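Response regulator receiver protein (Pseudoalteromonas atlantica T6c, PDB 3KTO) probably serves as a CheY-like receiver domain in two-component signalling, taking part in the regulation of transcription. Local coordinates at residues 34-37 with 41-44; 69-74 with 81-86; 88-93 with 104-109; 63-68 with 95-100; 50-55 with 121-126. All coordinates share one frame; numbering follows the deposited sequence.

Interaction 1. Residues 34-37 with 41-44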
# COMPACT_ATOMS: atom_id res chain seq x y z
N GLN A 34 -16.37 6.39 14.71
CA GLN A 34 -16.88 7.24 13.63
C GLN A 34 -15.69 7.58 12.72
O GLN A 34 -14.71 8.18 13.15
CB GLN A 34 -17.49 8.51 14.21
CG GLN A 34 -18.01 9.47 13.17
CD GLN A 34 -19.05 10.42 13.73
OE1 GLN A 34 -18.98 10.82 14.89
NE2 GLN A 34 -20.00 10.81 12.89
N CYS A 35 -15.80 7.19 11.45
CA CYS A 35 -14.73 7.37 10.48
C CYS A 35 -14.86 8.49 9.46
O CYS A 35 -15.96 8.93 9.13
CB CYS A 35 -14.52 6.06 9.72
SG CYS A 35 -14.29 4.65 10.81
N PHE A 36 -13.70 8.93 8.97
CA PHE A 36 -13.61 10.01 7.99
C PHE A 36 -12.50 9.68 7.01
O PHE A 36 -11.41 9.25 7.41
CB PHE A 36 -13.30 11.33 8.69
CG PHE A 36 -14.40 11.78 9.61
CD1 PHE A 36 -15.50 12.47 9.12
CD2 PHE A 36 -14.36 11.46 10.96
CE1 PHE A 36 -16.55 12.84 9.96
CE2 PHE A 36 -15.40 11.82 11.81
CZ PHE A 36 -16.50 12.51 11.30
N ALA A 37 -12.76 9.90 5.73
CA ALA A 37 -11.79 9.58 4.69
C ALA A 37 -10.73 10.65 4.40
O ALA A 37 -9.84 10.42 3.58
CB ALA A 37 -12.53 9.24 3.40
N SER A 41 -12.73 16.33 5.32
CA SER A 41 -14.00 15.79 5.77
C SER A 41 -14.14 15.85 7.29
O SER A 41 -15.20 16.20 7.81
CB SER A 41 -14.15 14.34 5.31
OG SER A 41 -15.38 13.81 5.76
N PHE A 42 -13.08 15.49 8.01
CA PHE A 42 -13.13 15.53 9.47
C PHE A 42 -13.28 16.95 9.99
O PHE A 42 -13.93 17.17 11.01
CB PHE A 42 -11.87 14.94 10.09
CG PHE A 42 -11.83 15.08 11.58
CD1 PHE A 42 -12.65 14.29 12.39
CD2 PHE A 42 -11.03 16.05 12.18
CE1 PHE A 42 -12.68 14.47 13.77
CE2 PHE A 42 -11.06 16.24 13.56
CZ PHE A 42 -11.89 15.45 14.35
N MSE A 43 -12.65 17.91 9.32
CA MSE A 43 -12.71 19.30 9.75
C MSE A 43 -14.10 19.92 9.62
O MSE A 43 -14.33 21.02 10.11
CB MSE A 43 -11.69 20.15 8.99
CG MSE A 43 -10.25 19.87 9.39
SE MSE A 43 -9.97 20.13 11.28
CE MSE A 43 -8.57 21.47 11.14
N ARG A 44 -15.02 19.21 8.98
CA ARG A 44 -16.39 19.69 8.81
C ARG A 44 -17.24 19.10 9.92
O ARG A 44 -18.41 19.43 10.07
CB ARG A 44 -16.96 19.24 7.47
CG ARG A 44 -16.44 19.99 6.26
CD ARG A 44 -17.00 19.37 5.00
NE ARG A 44 -16.80 20.20 3.81
CZ ARG A 44 -15.62 20.65 3.41
NH1 ARG A 44 -14.51 20.35 4.08
NH2 ARG A 44 -15.53 21.39 2.31
O HOH W 1 -15.38 11.15 5.01

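Interaction 2. Residues 69-74 with 81-86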
# COMPACT_ATOMS: atom_id res chain seq x y z
N GLU A 69 -0.10 16.84 10.84
CA GLU A 69 -0.39 18.27 10.74
C GLU A 69 -1.81 18.49 11.30
O GLU A 69 -2.07 19.45 12.04
CB GLU A 69 -0.30 18.71 9.28
CG GLU A 69 -0.49 20.19 9.04
CD GLU A 69 -0.34 20.55 7.58
OE1 GLU A 69 -1.05 19.95 6.75
OE2 GLU A 69 0.49 21.42 7.26
N LEU A 70 -2.73 17.59 10.95
CA LEU A 70 -4.09 17.69 11.46
C LEU A 70 -4.05 17.67 12.98
O LEU A 70 -4.70 18.48 13.63
CB LEU A 70 -4.94 16.52 10.95
CG LEU A 70 -6.34 16.37 11.56
CD1 LEU A 70 -7.16 17.64 11.33
CD2 LEU A 70 -7.02 15.17 10.92
N LEU A 71 -3.29 16.74 13.55
CA LEU A 71 -3.18 16.65 15.01
C LEU A 71 -2.63 17.96 15.57
O LEU A 71 -3.15 18.49 16.55
CB LEU A 71 -2.25 15.49 15.42
CG LEU A 71 -1.91 15.38 16.91
CD1 LEU A 71 -3.18 15.39 17.76
CD2 LEU A 71 -1.13 14.08 17.14
N GLU A 72 -1.57 18.47 14.96
CA GLU A 72 -0.96 19.72 15.41
C GLU A 72 -1.98 20.87 15.38
O GLU A 72 -2.04 21.68 16.30
CB GLU A 72 0.25 20.06 14.55
CG GLU A 72 1.34 18.98 14.60
CD GLU A 72 2.49 19.23 13.63
OE1 GLU A 72 2.30 19.95 12.63
OE2 GLU A 72 3.58 18.68 13.86
N THR A 73 -2.77 20.93 14.32
CA THR A 73 -3.77 21.98 14.18
C THR A 73 -4.81 21.91 15.30
O THR A 73 -5.13 22.93 15.91
CB THR A 73 -4.50 21.87 12.83
OG1 THR A 73 -3.58 22.18 11.78
CG2 THR A 73 -5.69 22.84 12.79
N LEU A 74 -5.33 20.72 15.55
CA LEU A 74 -6.33 20.52 16.59
C LEU A 74 -5.77 20.87 17.97
O LEU A 74 -6.46 21.46 18.79
CB LEU A 74 -6.81 19.07 16.60
CG LEU A 74 -7.55 18.59 15.35
CD1 LEU A 74 -7.81 17.10 15.49
CD2 LEU A 74 -8.87 19.35 15.19
N LEU A 81 -7.48 15.47 22.68
CA LEU A 81 -8.01 14.11 22.75
C LEU A 81 -6.86 13.14 22.54
O LEU A 81 -6.05 13.34 21.64
CB LEU A 81 -9.06 13.89 21.66
CG LEU A 81 -10.30 14.77 21.66
CD1 LEU A 81 -11.09 14.56 20.38
CD2 LEU A 81 -11.16 14.45 22.88
N PRO A 82 -6.77 12.09 23.37
CA PRO A 82 -5.69 11.11 23.22
C PRO A 82 -5.73 10.64 21.78
O PRO A 82 -6.77 10.17 21.31
CB PRO A 82 -6.09 10.01 24.20
CG PRO A 82 -6.84 10.75 25.26
CD PRO A 82 -7.68 11.71 24.46
N THR A 83 -4.61 10.76 21.08
CA THR A 83 -4.57 10.36 19.68
C THR A 83 -3.53 9.30 19.36
O THR A 83 -2.37 9.40 19.76
CB THR A 83 -4.31 11.58 18.79
OG1 THR A 83 -5.35 12.55 18.99
CG2 THR A 83 -4.24 11.18 17.33
N ILE A 84 -3.98 8.27 18.65
CA ILE A 84 -3.12 7.18 18.21
C ILE A 84 -2.81 7.46 16.74
O ILE A 84 -3.72 7.53 15.91
CB ILE A 84 -3.86 5.81 18.28
CG1 ILE A 84 -4.31 5.51 19.71
CG2 ILE A 84 -2.97 4.71 17.77
CD1 ILE A 84 -5.16 4.25 19.82
N VAL A 85 -1.54 7.66 16.41
CA VAL A 85 -1.17 7.91 15.03
C VAL A 85 -0.67 6.60 14.40
O VAL A 85 0.10 5.87 15.02
CB VAL A 85 -0.08 9.00 14.95
CG1 VAL A 85 0.42 9.14 13.53
CG2 VAL A 85 -0.66 10.34 15.44
N MSE A 86 -1.14 6.30 13.19
CA MSE A 86 -0.76 5.07 12.50
C MSE A 86 -0.21 5.40 11.11
O MSE A 86 -0.60 6.39 10.50
CB MSE A 86 -1.97 4.15 12.36
CG MSE A 86 -2.64 3.80 13.69
SE MSE A 86 -4.12 2.56 13.47
CE MSE A 86 -3.09 0.93 13.40

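Interaction 3. Residues 88-93 with 104-109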
# COMPACT_ATOMS: atom_id res chain seq x y z
N SER A 88 1.59 3.24 7.47
CA SER A 88 2.06 2.02 6.83
C SER A 88 3.42 2.32 6.21
O SER A 88 4.08 1.44 5.66
CB SER A 88 1.06 1.58 5.75
OG SER A 88 0.73 2.66 4.90
N SER A 89 3.81 3.58 6.33
CA SER A 89 5.08 4.09 5.83
C SER A 89 5.59 5.12 6.82
O SER A 89 4.85 6.03 7.21
CB SER A 89 4.87 4.75 4.47
OG SER A 89 6.06 5.39 4.03
N SER A 90 6.84 4.99 7.24
CA SER A 90 7.34 5.97 8.19
C SER A 90 8.84 6.00 8.41
O SER A 90 9.49 4.96 8.50
CB SER A 90 6.65 5.75 9.54
OG SER A 90 7.24 6.57 10.54
N ASP A 91 9.38 7.21 8.50
CA ASP A 91 10.79 7.38 8.78
C ASP A 91 10.86 7.92 10.20
O ASP A 91 9.83 8.22 10.81
CB ASP A 91 11.48 8.34 7.79
CG ASP A 91 10.77 9.68 7.65
OD1 ASP A 91 10.19 10.19 8.64
OD2 ASP A 91 10.83 10.24 6.53
N ILE A 92 12.06 8.04 10.73
CA ILE A 92 12.23 8.51 12.09
C ILE A 92 11.67 9.92 12.35
O ILE A 92 10.99 10.13 13.36
CB ILE A 92 13.72 8.48 12.52
CG1 ILE A 92 14.23 7.04 12.53
CG2 ILE A 92 13.88 9.10 13.86
CD1 ILE A 92 13.35 6.07 13.25
N PRO A 93 11.96 10.89 11.46
CA PRO A 93 11.43 12.25 11.71
C PRO A 93 9.90 12.31 11.84
O PRO A 93 9.38 13.07 12.65
CB PRO A 93 11.95 13.04 10.51
CG PRO A 93 13.29 12.39 10.26
CD PRO A 93 12.93 10.91 10.36
N ALA A 104 -0.51 9.92 21.61
CA ALA A 104 -0.40 8.99 22.73
C ALA A 104 0.45 7.78 22.34
O ALA A 104 1.11 7.18 23.17
CB ALA A 104 -1.79 8.52 23.18
N ASP A 105 0.43 7.44 21.05
CA ASP A 105 1.22 6.32 20.54
C ASP A 105 1.33 6.46 19.02
O ASP A 105 0.54 7.16 18.39
CB ASP A 105 0.58 4.97 20.92
CG ASP A 105 1.56 3.79 20.81
OD1 ASP A 105 2.78 4.02 20.74
OD2 ASP A 105 1.11 2.63 20.80
N PHE A 106 2.34 5.81 18.45
CA PHE A 106 2.56 5.80 17.01
C PHE A 106 2.66 4.31 16.69
O PHE A 106 3.51 3.62 17.24
CB PHE A 106 3.88 6.52 16.69
CG PHE A 106 4.13 6.69 15.22
CD1 PHE A 106 3.74 7.84 14.56
CD2 PHE A 106 4.73 5.67 14.48
CE1 PHE A 106 3.94 7.99 13.19
CE2 PHE A 106 4.94 5.81 13.11
CZ PHE A 106 4.54 6.97 12.46
N ILE A 107 1.78 3.82 15.82
CA ILE A 107 1.74 2.41 15.45
C ILE A 107 2.00 2.19 13.96
O ILE A 107 1.31 2.75 13.11
CB ILE A 107 0.36 1.78 15.76
CG1 ILE A 107 0.00 1.97 17.24
CG2 ILE A 107 0.38 0.29 15.43
CD1 ILE A 107 -1.38 1.44 17.60
N GLU A 108 3.00 1.38 13.64
CA GLU A 108 3.29 1.09 12.24
C GLU A 108 2.29 0.06 11.75
O GLU A 108 1.86 -0.80 12.52
CB GLU A 108 4.70 0.52 12.09
CG GLU A 108 5.82 1.47 12.47
CD GLU A 108 7.14 0.74 12.63
OE1 GLU A 108 7.36 0.13 13.70
OE2 GLU A 108 7.96 0.78 11.69
N LYS A 109 1.89 0.17 10.49
CA LYS A 109 0.96 -0.78 9.87
C LYS A 109 1.76 -1.52 8.79
O LYS A 109 2.63 -0.93 8.15
CB LYS A 109 -0.22 -0.05 9.22
CG LYS A 109 -1.17 0.62 10.20
CD LYS A 109 -2.45 1.09 9.51
CE LYS A 109 -2.18 2.26 8.56
NZ LYS A 109 -3.45 2.75 7.91

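Interaction 4. Residues 63-68 with 95-100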
# COMPACT_ATOMS: atom_id res chain seq x y z
N LYS A 63 -0.12 12.36 1.35
CA LYS A 63 0.51 13.65 1.61
C LYS A 63 1.29 13.43 2.90
O LYS A 63 0.72 13.35 3.98
CB LYS A 63 -0.54 14.75 1.81
CG LYS A 63 -1.13 15.29 0.52
CD LYS A 63 -1.97 14.28 -0.22
CE LYS A 63 -2.42 14.82 -1.57
NZ LYS A 63 -2.98 16.20 -1.45
N LYS A 64 2.61 13.33 2.78
CA LYS A 64 3.46 13.06 3.93
C LYS A 64 3.16 13.93 5.14
O LYS A 64 3.07 15.14 5.03
CB LYS A 64 4.93 13.20 3.56
CG LYS A 64 5.87 12.62 4.62
CD LYS A 64 7.31 12.73 4.17
CE LYS A 64 8.24 11.97 5.11
NZ LYS A 64 9.67 12.17 4.73
N ASP A 65 2.98 13.27 6.28
CA ASP A 65 2.73 13.95 7.54
C ASP A 65 1.43 14.76 7.64
O ASP A 65 1.23 15.42 8.64
CB ASP A 65 3.90 14.87 7.89
CG ASP A 65 5.17 14.11 8.24
OD1 ASP A 65 5.12 12.87 8.38
OD2 ASP A 65 6.22 14.77 8.40
N SER A 66 0.56 14.71 6.63
CA SER A 66 -0.67 15.51 6.69
C SER A 66 -1.57 15.14 7.88
O SER A 66 -2.26 15.99 8.42
CB SER A 66 -1.45 15.43 5.37
OG SER A 66 -1.85 14.12 5.04
N GLY A 67 -1.53 13.88 8.30
CA GLY A 67 -2.33 13.47 9.43
C GLY A 67 -1.79 14.09 10.71
O GLY A 67 -2.55 14.51 11.58
N ILE A 68 -0.46 14.14 10.82
CA ILE A 68 0.19 14.72 12.00
C ILE A 68 -0.09 16.23 12.01
O ILE A 68 -0.31 16.81 13.07
CB ILE A 68 1.71 14.45 11.96
CG1 ILE A 68 1.95 12.94 12.04
CG2 ILE A 68 2.40 15.15 13.13
CD1 ILE A 68 3.38 12.52 11.71
N ALA A 95 7.90 9.94 13.02
CA ALA A 95 7.57 9.40 14.35
C ALA A 95 7.82 10.45 15.42
O ALA A 95 6.99 10.67 16.30
CB ALA A 95 8.41 8.15 14.64
N VAL A 96 8.97 11.11 15.33
CA VAL A 96 9.33 12.14 16.29
C VAL A 96 8.35 13.32 16.23
O VAL A 96 7.92 13.84 17.25
CB VAL A 96 10.78 12.66 16.05
CG1 VAL A 96 11.08 13.86 16.94
CG2 VAL A 96 11.78 11.53 16.33
N ARG A 97 8.00 13.74 15.02
CA ARG A 97 7.05 14.84 14.87
C ARG A 97 5.71 14.46 15.52
O ARG A 97 5.06 15.29 16.15
CB ARG A 97 6.86 15.16 13.39
CG ARG A 97 5.86 16.26 13.14
CD ARG A 97 5.74 16.55 11.66
NE ARG A 97 4.84 17.68 11.44
CZ ARG A 97 4.62 18.23 10.25
NH1 ARG A 97 5.23 17.76 9.17
NH2 ARG A 97 3.78 19.25 10.15
N ALA A 98 5.33 13.20 15.36
CA ALA A 98 4.09 12.69 15.92
C ALA A 98 4.11 12.79 17.44
O ALA A 98 3.15 13.26 18.05
CB ALA A 98 3.88 11.25 15.50
N MSE A 99 5.21 12.34 18.05
CA MSE A 99 5.31 12.39 19.50
C MSE A 99 5.32 13.84 20.01
O MSE A 99 4.71 14.14 21.03
CB MSE A 99 6.56 11.62 19.99
CG MSE A 99 6.54 10.11 19.65
SE MSE A 99 4.85 9.18 19.92
CE MSE A 99 4.07 9.58 18.26
N ARG A 100 5.99 14.74 19.30
CA ARG A 100 6.00 16.14 19.73
C ARG A 100 4.62 16.77 19.54
O ARG A 100 4.30 17.78 20.15
CB ARG A 100 7.02 16.95 18.92
CG ARG A 100 8.45 16.74 19.40
CD ARG A 100 9.45 17.42 18.50
NE ARG A 100 10.79 17.37 19.07
CZ ARG A 100 11.90 17.43 18.34
NH1 ARG A 100 11.82 17.53 17.02
NH2 ARG A 100 13.09 17.39 18.94

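Interaction 5. Residues 50-55 with 121-126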
# COMPACT_ATOMS: atom_id res chain seq x y z
N ASP A 50 -18.91 13.70 23.39
CA ASP A 50 -18.80 12.29 23.75
C ASP A 50 -17.57 11.65 23.13
O ASP A 50 -17.33 10.44 23.27
CB ASP A 50 -20.06 11.55 23.32
CG ASP A 50 -21.30 12.01 24.08
OD1 ASP A 50 -21.37 11.75 25.30
OD2 ASP A 50 -22.18 12.63 23.46
N ALA A 51 -16.78 12.45 22.43
CA ALA A 51 -15.55 11.96 21.81
C ALA A 51 -14.49 11.88 22.90
O ALA A 51 -14.28 12.84 23.65
CB ALA A 51 -15.10 12.89 20.70
N ILE A 52 -13.83 10.73 22.99
CA ILE A 52 -12.80 10.53 23.99
C ILE A 52 -11.42 10.34 23.37
O ILE A 52 -10.41 10.48 24.06
CB ILE A 52 -13.11 9.31 24.88
CG1 ILE A 52 -13.15 8.04 24.02
CG2 ILE A 52 -14.46 9.50 25.57
CD1 ILE A 52 -13.22 6.76 24.81
N GLY A 53 -11.36 10.03 22.08
CA GLY A 53 -10.07 9.84 21.43
C GLY A 53 -10.10 9.90 19.91
O GLY A 53 -11.15 10.08 19.31
N MSE A 54 -8.92 9.75 19.31
CA MSE A 54 -8.80 9.77 17.85
C MSE A 54 -7.70 8.82 17.35
O MSE A 54 -6.76 8.50 18.07
CB MSE A 54 -8.48 11.19 17.35
CG MSE A 54 -9.65 12.18 17.45
SE MSE A 54 -9.33 13.87 16.53
CE MSE A 54 -9.02 13.17 14.80
N ILE A 55 -7.86 8.38 16.11
CA ILE A 55 -6.89 7.51 15.45
C ILE A 55 -6.71 8.19 14.11
O ILE A 55 -7.69 8.45 13.39
CB ILE A 55 -7.43 6.09 15.25
CG1 ILE A 55 -7.74 5.47 16.61
CG2 ILE A 55 -6.39 5.26 14.48
CD1 ILE A 55 -8.20 4.01 16.55
N GLN A 121 -8.37 0.61 24.47
CA GLN A 121 -8.98 0.30 25.76
C GLN A 121 -8.46 1.28 26.81
O GLN A 121 -9.20 1.74 27.69
CB GLN A 121 -8.63 -1.13 26.18
CG GLN A 121 -9.42 -1.64 27.38
CD GLN A 121 -10.90 -1.79 27.07
OE1 GLN A 121 -11.73 -1.00 27.52
NE2 GLN A 121 -11.24 -2.82 26.30
N GLN A 122 -7.17 1.59 26.72
CA GLN A 122 -6.55 2.52 27.66
C GLN A 122 -7.25 3.89 27.59
O GLN A 122 -7.53 4.51 28.62
CB GLN A 122 -5.06 2.67 27.34
CG GLN A 122 -4.31 3.57 28.30
CD GLN A 122 -2.81 3.57 28.06
OE1 GLN A 122 -2.14 2.54 28.19
NE2 GLN A 122 -2.26 4.74 27.72
N ILE A 123 -7.53 4.35 26.38
CA ILE A 123 -8.21 5.62 26.19
C ILE A 123 -9.62 5.53 26.77
O ILE A 123 -10.11 6.47 27.39
CB ILE A 123 -8.29 5.98 24.68
CG1 ILE A 123 -6.89 6.28 24.14
CG2 ILE A 123 -9.22 7.17 24.48
CD1 ILE A 123 -6.84 6.47 22.64
N ILE A 124 -10.27 4.39 26.55
CA ILE A 124 -11.61 4.16 27.06
C ILE A 124 -11.62 4.26 28.59
O ILE A 124 -12.44 4.97 29.17
CB ILE A 124 -12.13 2.76 26.64
CG1 ILE A 124 -12.40 2.75 25.13
CG2 ILE A 124 -13.41 2.41 27.41
CD1 ILE A 124 -12.73 1.38 24.58
N ASN A 125 -10.69 3.55 29.23
CA ASN A 125 -10.60 3.55 30.69
C ASN A 125 -10.19 4.90 31.26
O ASN A 125 -10.79 5.37 32.23
CB ASN A 125 -9.59 2.49 31.16
CG ASN A 125 -9.97 1.09 30.73
OD1 ASN A 125 -11.14 0.81 30.46
ND2 ASN A 125 -8.99 0.20 30.68
N GLY A 126 -9.17 5.51 30.67
CA GLY A 126 -8.72 6.80 31.14
C GLY A 126 -9.79 7.86 30.99
O GLY A 126 -9.74 8.90 31.65

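Interaction 1. Residues 34-37 with 41-44
Phe42 points the edge of its ring at the face of Phe36 in a T-shaped pair, the two planes 77° apart and their centroids separated by 5.4 Å. The leading atom is Phe42 CD1, which comes over the Phe36 face and approaches Phe36 CD2 to 3.6 Å. The same face also receives the backbone of the helix, for Phe42 CA stands 4.2 Å from the centroid of the Phe36 ring in a CH-pi contact. Phe42 CG lies anti to its backbone N (chi1 175°), which brings ring and CA over the same face of Phe36. Ser41 comes to the rim of Phe36, its OG lying near the ring plane, 3.6 Å from Phe36 CD1. A water lies 2.8 Å from Ser41 OG and accepts from Ala37 N at 3.0 Å. Phe42 makes a second edge-to-face pair with Tyr10 of the neighbouring strand. Phenylalanine suits both places because its hydrogen-bearing edge and electron-rich face complement each other without polar groups, while serine suits the wetter margin. The contact therefore ties strand 32-36 to the short helix after it by aromatic and dispersion forces, with one water bridging at the side.

Interaction 2. Residues 69-74 with 81-86
Behind Leu71, the helix residue that packs on Thr83 and Val85, one backbone oxygen is held twice: Glu69 O accepts the helical bond from Thr73 N at 2.8 Å and a second from Thr73 OG1 at 3.1 Å. The hydroxyl sits above the carbonyl plane, a placement that lets a threonine in a helix satisfy its own polar group against the preceding turn. Thr83 solves the same problem on the strand. Its OG1 lies beside the backbone N (chi1 -59°) and turns back to give a proton to Leu81 O at 2.9 Å, again from above the carbonyl plane, so this buried hydroxyl has an acceptor.

With that need met, Thr83 can face a hydrocarbon. Leu71 reaches it tip to tip, CD1 standing 3.8 Å from Thr83 OG1 and 4.1 Å from Thr83 CB. The other branch, Leu71 CD2, comes to 4.1 Å from Val85 CG2. A forked side chain thus spans two strand residues that point to the same side of the sheet, and beta-branched threonine and valine suit the extended backbone beneath it. Met54 and Ile56 flank Thr83 from the adjacent strand. Helix 66-76 lies on strand 83-87 in this way within the unit of strand 51-57, helix 66-76 and strand 83-87, the parallel beta-alpha-beta crossover from which CheY-like receiver domains are built.

Interaction 3. Residues 88-93 with 104-109
Ser88 and Ser90 meet Lys109 and Phe106 across the C-terminal edge of the parallel sheet, within the beta-alpha-beta unit of strand 83-87, helix 92-100 and strand 105-108 of the CheY-like fold. Van der Waals contact comes first. Phe106 presents its far end to Ser90, with CZ 3.3 Å from Ser90 OG; the oxygen approaches the ring obliquely. Having CG anti to the backbone N (chi1 -174°) swings the ring off the strand toward the loop. An aromatic residue also occupies this place in CheY, where it acts as a switch, so Phe106 may have a comparable role. At the other end of the contact, Ser88 CB and Lys109 CB pack at 4.0 Å.

No hydrogen bond crosses; polar groups find their partners within a segment or outside both. Ser90 OG donates to Asp91 O at 3.1 Å, while Asp91 caps helix 92-100 through Thr94 N. Lys109, long and bent, forms salt bridges through NZ with Asp13 and Glu57; Glu57 ends the strand where CheY-like receivers usually carry the phosphoacceptor aspartate, so ordinary phosphorylation cannot be assumed. A backbone CH-O contact remains: Ser88 CA approaches Lys109 O to 3.3 Å, with 152° at the hydrogen.

Interaction 4. Residues 63-68 with 95-100
Ile68 and Arg97 form the close-packed part of this contact, the methyl Ile68 CG2 lying 3.6 Å from Arg97 CG. The other branch of Ile68 goes inward: Ile68 CD1 meets Ala98 CB at 4.0 Å. Alanine suits this place because its short side chain lets the two helices come near, Ile68 CA and Ala98 CA being 5.9 Å apart, and the branched isoleucine can touch two successive residues of helix 92-100 at once. Phe106 lies against Ala98 and continues the apolar layer.

Toward the less buried side the chemistry becomes ionic and less snug. Arg97 runs out extended, CG anti to its backbone N (chi1 178°), so that its aliphatic part passes Ile68 before the guanidinium reaches Asp65. Arg97 NH1 and Asp65 OD2 make a salt bridge of 3.2 Å, bent to 141° at the hydrogen. It is a single-point pairing: the carboxylate and guanidinium planes stand 87° apart, and the nitrogen comes to the anti side of OD2, tilted out of the carboxylate plane. Both groups are shared, since Arg97 NE pairs with Glu72 and Asp65 OD1 bonds to the hydroxyl of Thr94. Asp65 stands at the N-cap position of helix 66-76 yet makes no capping bond; its carboxylate serves the neighbouring helix. It is the third residue of a type II turn from Lys63 to Ser66, the position where a positive phi is expected. Two helices packed side by side over one face of a central parallel sheet, apolar toward the sheet and charged toward the surface, are characteristic of the CheY-like alpha/beta sandwich.

Interaction 5. Residues 50-55 with 121-126
Ile52 extends its CD1 methyl to the C-terminal helix, where it lies 3.8 Å from Ile124 CA and 4.1 Å from Ile124 CG1. The same methyl is 4.0 Å from Ile123 CG2, so one terminal carbon sits against two consecutive helix residues. Ile123 CG2 also touches the strand backbone, 3.5 Å from Ile52 O and 4.1 Å from Gly53 CA. Glycine suits that point because the strand has no side chain there, and the isoleucine methyl can rest directly on the main chain.

Torsions set up this fit. Ile52 holds CG1 between its backbone N and carbonyl carbon (chi1 62°), the crowded position, which directs the longer branch to the helix. Ile123 instead keeps CG2 anti to its backbone N, sending that methyl down onto the strand. No hydrogen bond crosses the interface; it is held by dispersion among branched aliphatic groups.

In the next shell, Pro82 and Ile84 of the adjoining strand region continue the surface beneath Ile123, and Pro7 touches Ile52. The strand itself is fixed by backbone bonds to Ile8 and Tyr10 on one flank and to Pro82 and Ile84 on the other. Axes of 51-55 and 121-126 approach to 8.1 Å and run nearly antiparallel, at 160°. The C-terminal helix thus packs on one face of a parallel sheet of strand order 2-1-3-4-5, as in the CheY-like receiver fold.

Interactions 2 and 5 are buried and mostly aliphatic, each setting a helix on strands that adjoin in the sheet, where Met54 bonds through its backbone to Pro82 and Ile84. Interaction 1 is partly buried and aromatic, on the outermost strand 32-36; its Phe42 reaches Leu74 of interaction 2 and Met54 of interaction 5. Interactions 3 and 4 share helix 92-100, and their centres are about 8 Å apart. Interaction 3 is a surface contact with small hydroxyls, whereas interaction 4 is partly buried and adds a salt bridge to its apolar packing. Charged pairs join the neighbours: Glu72 with Arg97 connects 2 to 4, and Asp91 with Lys64 connects 3 to 4.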